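Local coordinates for hypothetical membrane protein (Corynebacterium glutamicum, PDB 6JSB) that binds heme through its HtaA domain and probably hands it on within the heme uptake machinery of corynebacteria, at residues A[79-84]-A[93-98]; A[33-38]-A[84-89]; A[12-17]-A[184-189]. One frame throughout, in Å; residues are numbered along the deposited sequence. Where two conformers were deposited one is given.

Contacts 1 and 3 join neighbouring antiparallel strands of the same large sheet, whereas contact 2 ties two irregular loops together at the surface. Contact 1 is mostly buried and pairs strands 68-81 and 95-109 where they reach the heme; contact 3, partly buried, pairs strands 2-14 and 186-198, its centre about 28 Å from that of contact 1. Backbone bonds dominate both; contact 1 adds His80 and Leu97 against the heme, contact 3 an apolar face of Ala12, Trp14, Ile186 and Leu188. Contact 2 relies instead on a lysine, a tyrosine hydroxyl and a water. It shares Ser84 with contact 1 and touches it through Tyr34, whose hydroxyl probably hydrogen-bonds His80.

Contact 1. Residues A[79-84]-A[93-98]; sequences GHNHYS and DNFILD. With HEM (protoporphyrin IX containing Fe), chain C.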
loop_
_atom_site.group_PDB
_atom_site.type_symbol
_atom_site.label_atom_id
_atom_site.label_comp_id
_atom_site.label_asym_id
_atom_site.label_seq_id
_atom_site.Cartn_x
_atom_site.Cartn_y
_atom_site.Cartn_z
ATOM N N GLY A 79 5.339 -1.544 -15.083
ATOM C CA GLY A 79 4.790 -1.382 -16.426
ATOM C C GLY A 79 5.591 -0.396 -17.273
ATOM O O GLY A 79 6.617 0.148 -16.853
ATOM N N HIS A 80 5.154 -0.218 -18.524
ATOM C CA HIS A 80 5.808 0.710 -19.449
ATOM C C HIS A 80 7.298 0.389 -19.606
ATOM O O HIS A 80 8.151 1.253 -19.492
ATOM C CB HIS A 80 5.618 2.197 -19.019
ATOM C CG HIS A 80 4.176 2.616 -18.971
ATOM N ND1 HIS A 80 3.457 2.947 -20.106
ATOM C CD2 HIS A 80 3.334 2.791 -17.911
ATOM C CE1 HIS A 80 2.212 3.259 -19.738
ATOM N NE2 HIS A 80 2.122 3.176 -18.418
ATOM N N ASN A 81 7.586 -0.838 -20.004
ATOM C CA ASN A 81 8.978 -1.235 -20.156
ATOM C C ASN A 81 9.620 -0.616 -21.393
ATOM O O ASN A 81 9.213 -0.877 -22.525
ATOM C CB ASN A 81 9.127 -2.749 -20.230
ATOM C CG ASN A 81 10.556 -3.153 -19.927
ATOM O OD1 ASN A 81 11.466 -2.823 -20.708
ATOM N ND2 ASN A 81 10.787 -3.778 -18.787
ATOM N N HIS A 82 10.694 0.134 -21.168
ATOM C CA HIS A 82 11.343 0.933 -22.203
ATOM C C HIS A 82 12.327 0.131 -23.045
ATOM O O HIS A 82 12.912 0.672 -24.014
ATOM C CB HIS A 82 12.057 2.065 -21.486
ATOM C CG HIS A 82 12.650 3.093 -22.386
ATOM N ND1 HIS A 82 11.891 3.825 -23.274
ATOM C CD2 HIS A 82 13.922 3.543 -22.506
ATOM C CE1 HIS A 82 12.678 4.670 -23.923
ATOM N NE2 HIS A 82 13.913 4.516 -23.477
ATOM N N TYR A 83 12.579 -1.126 -22.687
ATOM C CA TYR A 83 13.636 -1.909 -23.342
ATOM C C TYR A 83 13.044 -2.813 -24.415
ATOM O O TYR A 83 12.071 -3.530 -24.142
ATOM C CB TYR A 83 14.363 -2.748 -22.285
ATOM C CG TYR A 83 15.390 -3.673 -22.873
ATOM C CD1 TYR A 83 16.596 -3.190 -23.362
ATOM C CD2 TYR A 83 15.138 -5.019 -22.929
ATOM C CE1 TYR A 83 17.565 -4.073 -23.914
ATOM C CE2 TYR A 83 16.062 -5.906 -23.463
ATOM C CZ TYR A 83 17.271 -5.443 -23.961
ATOM O OH TYR A 83 18.162 -6.345 -24.513
ATOM N N SER A 84 13.652 -2.816 -25.618
ATOM C CA SER A 84 13.093 -3.641 -26.690
ATOM C C SER A 84 14.155 -4.512 -27.348
ATOM O O SER A 84 13.940 -5.015 -28.466
ATOM C CB SER A 84 12.395 -2.776 -27.741
ATOM O OG SER A 84 13.254 -1.780 -28.226
ATOM N N ASP A 93 15.263 -3.866 -15.247
ATOM C CA ASP A 93 15.861 -2.553 -14.985
ATOM C C ASP A 93 15.265 -1.447 -15.850
ATOM O O ASP A 93 15.777 -0.309 -15.829
ATOM C CB ASP A 93 17.358 -2.635 -15.256
ATOM C CG ASP A 93 18.075 -3.583 -14.312
ATOM O OD1 ASP A 93 17.593 -3.768 -13.198
ATOM O OD2 ASP A 93 19.149 -4.098 -14.691
ATOM N N ASN A 94 14.235 -1.751 -16.657
ATOM C CA ASN A 94 13.797 -0.768 -17.641
ATOM C C ASN A 94 12.299 -0.475 -17.599
ATOM O O ASN A 94 11.764 0.067 -18.578
ATOM C CB ASN A 94 14.228 -1.207 -19.050
ATOM C CG ASN A 94 15.703 -0.895 -19.295
ATOM O OD1 ASN A 94 16.030 0.241 -19.572
ATOM N ND2 ASN A 94 16.590 -1.871 -19.118
ATOM N N PHE A 95 11.600 -0.770 -16.489
ATOM C CA PHE A 95 10.194 -0.398 -16.376
ATOM C C PHE A 95 10.097 1.093 -16.026
ATOM O O PHE A 95 10.599 1.536 -14.983
ATOM C CB PHE A 95 9.511 -1.240 -15.303
ATOM C CG PHE A 95 9.244 -2.649 -15.732
ATOM C CD1 PHE A 95 8.242 -2.902 -16.630
ATOM C CD2 PHE A 95 10.001 -3.707 -15.214
ATOM C CE1 PHE A 95 7.954 -4.239 -16.990
ATOM C CE2 PHE A 95 9.743 -5.046 -15.591
ATOM C CZ PHE A 95 8.710 -5.291 -16.489
ATOM N N ILE A 96 9.485 1.875 -16.902
ATOM C CA ILE A 96 9.335 3.308 -16.567
ATOM C C ILE A 96 8.471 3.507 -15.336
ATOM O O ILE A 96 8.723 4.421 -14.525
ATOM C CB ILE A 96 8.789 4.070 -17.782
ATOM C CG1 ILE A 96 9.914 4.071 -18.852
ATOM C CG2 ILE A 96 8.436 5.489 -17.355
ATOM C CD1 ILE A 96 9.447 4.578 -20.247
ATOM N N LEU A 97 7.410 2.709 -15.185
ATOM C CA LEU A 97 6.589 2.705 -13.993
ATOM C C LEU A 97 7.095 1.537 -13.148
ATOM O O LEU A 97 7.057 0.361 -13.573
ATOM C CB LEU A 97 5.096 2.578 -14.339
ATOM C CG LEU A 97 4.138 2.747 -13.160
ATOM C CD1 LEU A 97 2.758 2.892 -13.805
ATOM C CD2 LEU A 97 4.175 1.517 -12.212
ATOM N N ASP A 98 7.649 1.848 -11.976
ATOM C CA ASP A 98 8.202 0.780 -11.137
ATOM C C ASP A 98 8.007 1.235 -9.696
ATOM O O ASP A 98 8.716 2.129 -9.220
ATOM C CB ASP A 98 9.683 0.542 -11.481
ATOM C CG ASP A 98 10.259 -0.699 -10.822
ATOM O OD1 ASP A 98 9.876 -1.018 -9.673
ATOM O OD2 ASP A 98 11.172 -1.357 -11.429
HETATM C CHA HEM C . -2.659 6.712 -15.926
HETATM C CHB HEM C . 0.376 6.394 -19.693
HETATM C CHC HEM C . 4.124 6.431 -16.553
HETATM C CHD HEM C . 1.026 6.410 -12.759
HETATM C C1A HEM C . -2.136 6.703 -17.205
HETATM C C2A HEM C . -2.941 6.899 -18.396
HETATM C C3A HEM C . -2.124 6.804 -19.472
HETATM C C4A HEM C . -0.780 6.555 -18.953
HETATM C CMA HEM C . -2.508 6.933 -20.979
HETATM C CAA HEM C . -4.459 7.175 -18.372
HETATM C CBA HEM C . -5.222 5.869 -18.541
HETATM C CGA HEM C . -6.672 6.088 -18.173
HETATM O O1A HEM C . -7.479 5.137 -18.370
HETATM O O2A HEM C . -6.999 7.210 -17.670
HETATM C C1B HEM C . 1.639 6.369 -19.168
HETATM C C2B HEM C . 2.872 6.284 -19.952
HETATM C C3B HEM C . 3.909 6.301 -19.096
HETATM C C4B HEM C . 3.383 6.366 -17.726
HETATM C CMB HEM C . 2.864 6.242 -21.506
HETATM C CAB HEM C . 5.438 6.234 -19.386
HETATM C CBB HEM C . 5.914 5.743 -20.534
HETATM C C1C HEM C . 3.625 6.417 -15.246
HETATM C C2C HEM C . 4.420 6.385 -14.043
HETATM C C3C HEM C . 3.580 6.331 -12.982
HETATM C C4C HEM C . 2.214 6.398 -13.494
HETATM C CMC HEM C . 5.968 6.284 -13.989
HETATM C CAC HEM C . 4.075 6.226 -11.550
HETATM C CBC HEM C . 3.331 5.570 -10.671
HETATM C C1D HEM C . -0.234 6.505 -13.311
HETATM C C2D HEM C . -1.457 6.584 -12.545
HETATM C C3D HEM C . -2.499 6.669 -13.399
HETATM C C4D HEM C . -1.965 6.621 -14.750
HETATM C CMD HEM C . -1.480 6.635 -11.002
HETATM C CAD HEM C . -4.004 6.773 -13.000
HETATM C CBD HEM C . -4.574 5.332 -13.063
HETATM C CGD HEM C . -6.037 5.407 -12.632
HETATM O O1D HEM C . -6.857 5.918 -13.469
HETATM O O2D HEM C . -6.322 4.976 -11.460
HETATM N NA HEM C . -0.785 6.511 -17.561
HETATM N NB HEM C . 1.997 6.374 -17.837
HETATM N NC HEM C . 2.279 6.449 -14.868
HETATM N ND HEM C . -0.596 6.506 -14.630
HETATM FE FE HEM C . 0.791 6.210 -16.159
#
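The dense end of this antiparallel pairing lies against the heme, where the His80 ring rests with one face over pyrrole ring B, HEM C3B lying above its centre. The closest approach, from His80 CE1 to HEM C2B, is 3.1 Å. Leu97 CB sits at the edge of the same imidazole, and Leu97 CD1 packs on HEM C4C at 3.6 Å. Both ring nitrogens of His80 are engaged elsewhere: NE2 bonds Tyr23 OH, the axial iron ligand, and ND1 bonds Tyr34 OH, fixing the ring's rotation. Gly79 N reaches Leu97 O on a lone pair at 3.0 Å (167° at the hydrogen), while Ile96 N meets His80 O from above the carbonyl plane. Farther along, Asn81 ND2 stands over the centre of the Phe95 ring, 3.2 Å above its plane, with its amide turned 78° to the ring; it also bonds Ala91 O. Tyr83 CB still packs on Asn94 CB at 3.6 Å. The loose, solvent-facing part is His82, whose CB merely brushes Ile96 CD1 at 3.8 Å, although its N makes a nearly straight bond to Asn94 O (2.8 Å, 176°). Asn81 OD1 accepts from Tyr83 N, forming an Asx turn. With Ile96 and Leu97 both facing Gly79, the arrangement is a classic beta bulge bordering a tyrosine-ligated heme pocket.

Contact 2. Residues A[33-38]-A[84-89]; sequences AYKYHG and SGDDES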
loop_
_atom_site.group_PDB
_atom_site.type_symbol
_atom_site.label_atom_id
_atom_site.label_comp_id
_atom_site.label_asym_id
_atom_site.label_seq_id
_atom_site.Cartn_x
_atom_site.Cartn_y
_atom_site.Cartn_z
ATOM N N ALA A 33 2.231 -1.993 -27.090
ATOM C CA ALA A 33 3.344 -1.073 -27.282
ATOM C C ALA A 33 4.657 -1.581 -26.680
ATOM O O ALA A 33 5.718 -1.058 -27.054
ATOM C CB ALA A 33 3.039 0.293 -26.683
ATOM N N TYR A 34 4.630 -2.574 -25.778
ATOM C CA TYR A 34 5.817 -2.971 -25.026
ATOM C C TYR A 34 6.186 -4.419 -25.303
ATOM O O TYR A 34 5.326 -5.307 -25.226
ATOM C CB TYR A 34 5.563 -2.757 -23.521
ATOM C CG TYR A 34 5.243 -1.325 -23.277
ATOM C CD1 TYR A 34 6.178 -0.352 -23.551
ATOM C CD2 TYR A 34 3.992 -0.933 -22.783
ATOM C CE1 TYR A 34 5.902 1.002 -23.344
ATOM C CE2 TYR A 34 3.698 0.445 -22.553
ATOM C CZ TYR A 34 4.646 1.386 -22.853
ATOM O OH TYR A 34 4.389 2.728 -22.661
ATOM N N LYS A 35 7.487 -4.641 -25.618
ATOM C CA LYS A 35 7.990 -5.991 -25.845
ATOM C C LYS A 35 7.963 -6.835 -24.579
ATOM O O LYS A 35 7.646 -8.032 -24.639
ATOM C CB LYS A 35 9.424 -5.915 -26.380
ATOM C CG LYS A 35 10.021 -7.283 -26.686
ATOM C CD LYS A 35 11.350 -7.081 -27.472
ATOM C CE LYS A 35 11.857 -8.354 -28.118
ATOM N NZ LYS A 35 12.369 -9.286 -27.100
ATOM N N TYR A 36 8.349 -6.247 -23.438
ATOM C CA TYR A 36 8.412 -6.938 -22.159
ATOM C C TYR A 36 7.319 -6.399 -21.245
ATOM O O TYR A 36 7.073 -5.186 -21.200
ATOM C CB TYR A 36 9.778 -6.728 -21.482
ATOM C CG TYR A 36 10.856 -7.404 -22.254
ATOM C CD1 TYR A 36 11.067 -8.772 -22.139
ATOM C CD2 TYR A 36 11.650 -6.668 -23.100
ATOM C CE1 TYR A 36 12.070 -9.410 -22.892
ATOM C CE2 TYR A 36 12.677 -7.286 -23.853
ATOM C CZ TYR A 36 12.869 -8.640 -23.735
ATOM O OH TYR A 36 13.893 -9.239 -24.497
ATOM N N HIS A 37 6.649 -7.297 -20.533
ATOM C CA HIS A 37 5.534 -6.885 -19.701
ATOM C C HIS A 37 5.857 -7.145 -18.253
ATOM O O HIS A 37 6.606 -8.077 -17.940
ATOM C CB HIS A 37 4.276 -7.679 -20.054
ATOM C CG HIS A 37 3.678 -7.265 -21.352
ATOM N ND1 HIS A 37 2.605 -7.927 -21.926
ATOM C CD2 HIS A 37 4.000 -6.258 -22.193
ATOM C CE1 HIS A 37 2.312 -7.351 -23.083
ATOM N NE2 HIS A 37 3.155 -6.347 -23.276
ATOM N N GLY A 38 5.264 -6.329 -17.394
ATOM C CA GLY A 38 5.411 -6.521 -15.972
ATOM C C GLY A 38 4.098 -6.965 -15.355
ATOM O O GLY A 38 3.410 -7.842 -15.909
ATOM N N SER A 84 13.652 -2.816 -25.618
ATOM C CA SER A 84 13.093 -3.641 -26.690
ATOM C C SER A 84 14.155 -4.512 -27.348
ATOM O O SER A 84 13.940 -5.015 -28.466
ATOM C CB SER A 84 12.395 -2.776 -27.741
ATOM O OG SER A 84 13.254 -1.780 -28.226
ATOM N N GLY A 85 15.297 -4.696 -26.692
ATOM C CA GLY A 85 16.318 -5.628 -27.146
ATOM C C GLY A 85 15.913 -7.073 -26.865
ATOM O O GLY A 85 14.782 -7.372 -26.481
ATOM N N ASP A 86 16.866 -7.987 -27.085
ATOM C CA ASP A 86 16.609 -9.428 -27.000
ATOM C C ASP A 86 17.175 -10.041 -25.742
ATOM O O ASP A 86 17.053 -11.254 -25.553
ATOM C CB ASP A 86 17.199 -10.165 -28.244
ATOM C CG ASP A 86 16.615 -9.657 -29.531
ATOM O OD1 ASP A 86 17.391 -9.295 -30.425
ATOM O OD2 ASP A 86 15.370 -9.561 -29.605
ATOM N N ASP A 87 17.768 -9.230 -24.863
ATOM C CA ASP A 87 18.342 -9.705 -23.609
ATOM C C ASP A 87 17.317 -9.582 -22.497
ATOM O O ASP A 87 17.146 -8.508 -21.896
ATOM C CB ASP A 87 19.587 -8.901 -23.253
ATOM C CG ASP A 87 20.244 -9.384 -21.969
ATOM O OD1 ASP A 87 19.737 -10.335 -21.343
ATOM O OD2 ASP A 87 21.291 -8.809 -21.590
ATOM N N GLU A 88 16.628 -10.678 -22.187
ATOM C CA GLU A 88 15.543 -10.500 -21.229
ATOM C C GLU A 88 16.038 -10.179 -19.825
ATOM O O GLU A 88 15.237 -9.716 -19.011
ATOM C CB GLU A 88 14.630 -11.736 -21.191
ATOM C CG GLU A 88 15.238 -13.001 -20.586
ATOM C CD GLU A 88 14.355 -14.230 -20.817
ATOM O OE1 GLU A 88 13.429 -14.158 -21.659
ATOM O OE2 GLU A 88 14.579 -15.268 -20.161
ATOM N N SER A 89 17.320 -10.372 -19.533
ATOM C CA SER A 89 17.809 -10.006 -18.212
ATOM C C SER A 89 17.914 -8.489 -18.029
ATOM O O SER A 89 18.062 -8.026 -16.894
ATOM C CB SER A 89 19.155 -10.684 -17.941
ATOM O OG SER A 89 20.235 -10.084 -18.628
HETATM O O HOH W 1 13.725 -11.418 -28.443
#
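Lys35 and Tyr36 leave adjacent backbone positions and converge on one carbonyl of the opposing loop, that of Gly85. The lysine runs out extended, CG anti to the backbone N, and bends only at its last torsion (chi4 -71°), which swings NZ to within 3.1 Å of Gly85 O. Tyr36 has its CG beside the backbone N, so the ring lies alongside the lysine chain; Lys35 CG is 3.8 Å above one face, displaced toward the rim. The tyrosine hydroxyl meets the same acceptor, Tyr36 OH to Gly85 O being 2.9 Å, and that oxygen lies near the ring plane at its edge. Both donors approach from above the carbonyl plane, so two bonds grip a single oxygen away from its lone-pair plane. The Lys35 and Asp86 side chains cross at about a right angle. Lys35 NZ is 3.9 Å from Asp86 OD2, a long salt bridge, and a water bridges the pair, accepting from NZ at 2.9 Å and donating to OD2 at 2.7 Å. Farther along, Glu88 meets the tyrosine through its CB, which rests 3.9 Å from Tyr36 CE1. The receiving loop has its own bracing, since Asp87 OD1 accepts from both N and OG of Ser89, while Asp87 N takes the hydroxyl of Tyr83 as acceptor. Near the heme end of the HtaA domain, this is a surface contact between two loops, with an Asx turn at Asp87 shaping one of them.

Contact 3. Residues A[12-17]-A[184-189]; sequences ADWSVR and APITLN
The indole of Trp14 carries Val16 CA over one face, 3.5 Å above the plane and displaced toward the rim, and at its edge lie the Ala184 carbonyl carbon and Pro185 O. CG stands anti to the backbone N (chi1 -177°), and this directs the pyrrole side of the ring at the incoming chain: NE1 makes a weak, bent bond to Ala184 O (3.1 Å, 123° at the hydrogen). The other flat pair is polar: the carboxylate of Asp13 and the amide of Asn189 are turned 85° to each other, and Asn189 ND2 approaches Asp13 OD1 at 2.7 Å in a weak bond. That amide nitrogen also bonds Thr11 OG1. Between these groups Asp13 and Thr187 form an antiparallel hydrogen-bonded pair, Asp13 N to Thr187 O being 2.8 Å and Thr187 N to Asp13 O 2.9 Å. Ala12, Trp14, Ile186 and Leu188 share the inward face; Ala12 CB meets Leu188 CD2 at 3.8 Å, and Leu115 of strand 112-122 touches both Trp14 and Ile186. Beyond the strands, the backbone continues the join: Ala184 N bonds Val16 O nearly straight, and a water accepts from Ser15 N and donates to Pro185 O. Arg17 occupies the N-cap position of helix 18-24, with its guanidinium held by Glu181 and Ala182 O. Here the first strand gives way to that helix and the last begins, beside the heme pocket that Arg17 helps to line; by pairing, they close the antiparallel sheet into a barrel-like ring.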
loop_
_atom_site.group_PDB
_atom_site.type_symbol
_atom_site.label_atom_id
_atom_site.label_comp_id
_atom_site.label_asym_id
_atom_site.label_seq_id
_atom_site.Cartn_x
_atom_site.Cartn_y
_atom_site.Cartn_z
ATOM N N ALA A 12 -5.299 -6.337 7.265
ATOM C CA ALA A 12 -5.927 -5.138 6.695
ATOM C C ALA A 12 -6.237 -5.462 5.241
ATOM O O ALA A 12 -5.374 -5.975 4.529
ATOM C CB ALA A 12 -5.040 -3.906 6.762
ATOM N N ASP A 13 -7.438 -5.109 4.797
ATOM C CA ASP A 13 -7.843 -5.228 3.398
ATOM C C ASP A 13 -7.657 -3.868 2.756
ATOM O O ASP A 13 -8.388 -2.942 3.099
ATOM C CB ASP A 13 -9.321 -5.639 3.270
ATOM C CG ASP A 13 -9.577 -7.157 3.482
ATOM O OD1 ASP A 13 -9.449 -7.655 4.629
ATOM O OD2 ASP A 13 -9.982 -7.837 2.502
ATOM N N TRP A 14 -6.743 -3.760 1.776
ATOM C CA TRP A 14 -6.488 -2.451 1.125
ATOM C C TRP A 14 -6.040 -2.723 -0.301
ATOM O O TRP A 14 -4.907 -3.192 -0.493
ATOM C CB TRP A 14 -5.423 -1.665 1.879
ATOM C CG TRP A 14 -5.188 -0.310 1.290
ATOM C CD1 TRP A 14 -6.149 0.607 0.900
ATOM C CD2 TRP A 14 -3.926 0.254 0.985
ATOM N NE1 TRP A 14 -5.502 1.745 0.383
ATOM C CE2 TRP A 14 -4.155 1.514 0.368
ATOM C CE3 TRP A 14 -2.599 -0.225 1.111
ATOM C CZ2 TRP A 14 -3.126 2.356 -0.045
ATOM C CZ3 TRP A 14 -1.533 0.646 0.660
ATOM C CH2 TRP A 14 -1.828 1.894 0.099
ATOM N N SER A 15 -6.889 -2.374 -1.294
ATOM C CA SER A 15 -6.554 -2.660 -2.701
ATOM C C SER A 15 -5.658 -1.598 -3.338
ATOM O O SER A 15 -5.351 -1.707 -4.513
ATOM C CB SER A 15 -7.834 -2.742 -3.559
ATOM O OG SER A 15 -8.687 -3.722 -2.997
ATOM N N VAL A 16 -5.257 -0.578 -2.586
ATOM C CA VAL A 16 -4.436 0.562 -2.996
ATOM C C VAL A 16 -5.280 1.517 -3.840
ATOM O O VAL A 16 -5.585 2.643 -3.410
ATOM C CB VAL A 16 -3.126 0.110 -3.726
ATOM C CG1 VAL A 16 -2.272 1.337 -4.055
ATOM C CG2 VAL A 16 -2.307 -0.800 -2.774
ATOM N N ARG A 17 -5.684 1.086 -5.042
ATOM C CA ARG A 17 -6.669 1.793 -5.840
ATOM C C ARG A 17 -7.124 0.885 -7.000
ATOM O O ARG A 17 -6.275 0.488 -7.808
ATOM C CB ARG A 17 -6.061 3.098 -6.361
ATOM C CG ARG A 17 -6.913 3.890 -7.286
ATOM C CD ARG A 17 -8.022 4.788 -6.656
ATOM N NE ARG A 17 -8.715 5.275 -7.858
ATOM C CZ ARG A 17 -8.804 6.531 -8.257
ATOM N NH1 ARG A 17 -8.382 7.505 -7.432
ATOM N NH2 ARG A 17 -9.387 6.800 -9.438
ATOM N N ALA A 184 -8.106 3.570 -2.455
ATOM C CA ALA A 184 -8.992 2.489 -2.005
ATOM C C ALA A 184 -9.228 2.590 -0.499
ATOM O O ALA A 184 -8.344 2.962 0.256
ATOM C CB ALA A 184 -8.341 1.108 -2.284
ATOM N N PRO A 185 -10.399 2.210 -0.021
ATOM C CA PRO A 185 -10.635 2.223 1.432
ATOM C C PRO A 185 -9.838 1.108 2.101
ATOM O O PRO A 185 -9.480 0.103 1.463
ATOM C CB PRO A 185 -12.138 1.949 1.537
ATOM C CG PRO A 185 -12.391 1.104 0.336
ATOM C CD PRO A 185 -11.554 1.721 -0.749
ATOM N N ILE A 186 -9.523 1.291 3.403
ATOM C CA ILE A 186 -8.748 0.287 4.149
ATOM C C ILE A 186 -9.649 -0.289 5.244
ATOM O O ILE A 186 -10.319 0.456 5.954
ATOM C CB ILE A 186 -7.431 0.867 4.715
ATOM C CG1 ILE A 186 -6.657 -0.170 5.541
ATOM C CG2 ILE A 186 -7.660 2.160 5.619
ATOM C CD1 ILE A 186 -5.101 0.127 5.538
ATOM N N THR A 187 -9.733 -1.615 5.338
ATOM C CA THR A 187 -10.523 -2.246 6.397
ATOM C C THR A 187 -9.547 -2.923 7.359
ATOM O O THR A 187 -8.679 -3.684 6.929
ATOM C CB THR A 187 -11.502 -3.296 5.848
ATOM O OG1 THR A 187 -12.453 -2.652 4.985
ATOM C CG2 THR A 187 -12.269 -3.898 6.994
ATOM N N LEU A 188 -9.690 -2.668 8.633
ATOM C CA LEU A 188 -8.855 -3.327 9.644
ATOM C C LEU A 188 -9.684 -4.441 10.244
ATOM O O LEU A 188 -10.788 -4.167 10.733
ATOM C CB LEU A 188 -8.442 -2.361 10.745
ATOM C CG LEU A 188 -7.668 -1.152 10.242
ATOM C CD1 LEU A 188 -7.385 -0.170 11.466
ATOM C CD2 LEU A 188 -6.375 -1.699 9.596
ATOM N N ASN A 189 -9.171 -5.681 10.199
ATOM C CA ASN A 189 -9.854 -6.852 10.769
ATOM C C ASN A 189 -8.942 -7.304 11.927
ATOM O O ASN A 189 -7.978 -8.035 11.702
ATOM C CB ASN A 189 -9.989 -7.973 9.741
ATOM C CG ASN A 189 -10.610 -7.493 8.407
ATOM O OD1 ASN A 189 -11.815 -7.264 8.352
ATOM N ND2 ASN A 189 -9.783 -7.380 7.344
HETATM O O HOH W 2 -9.603 -1.620 -0.631
#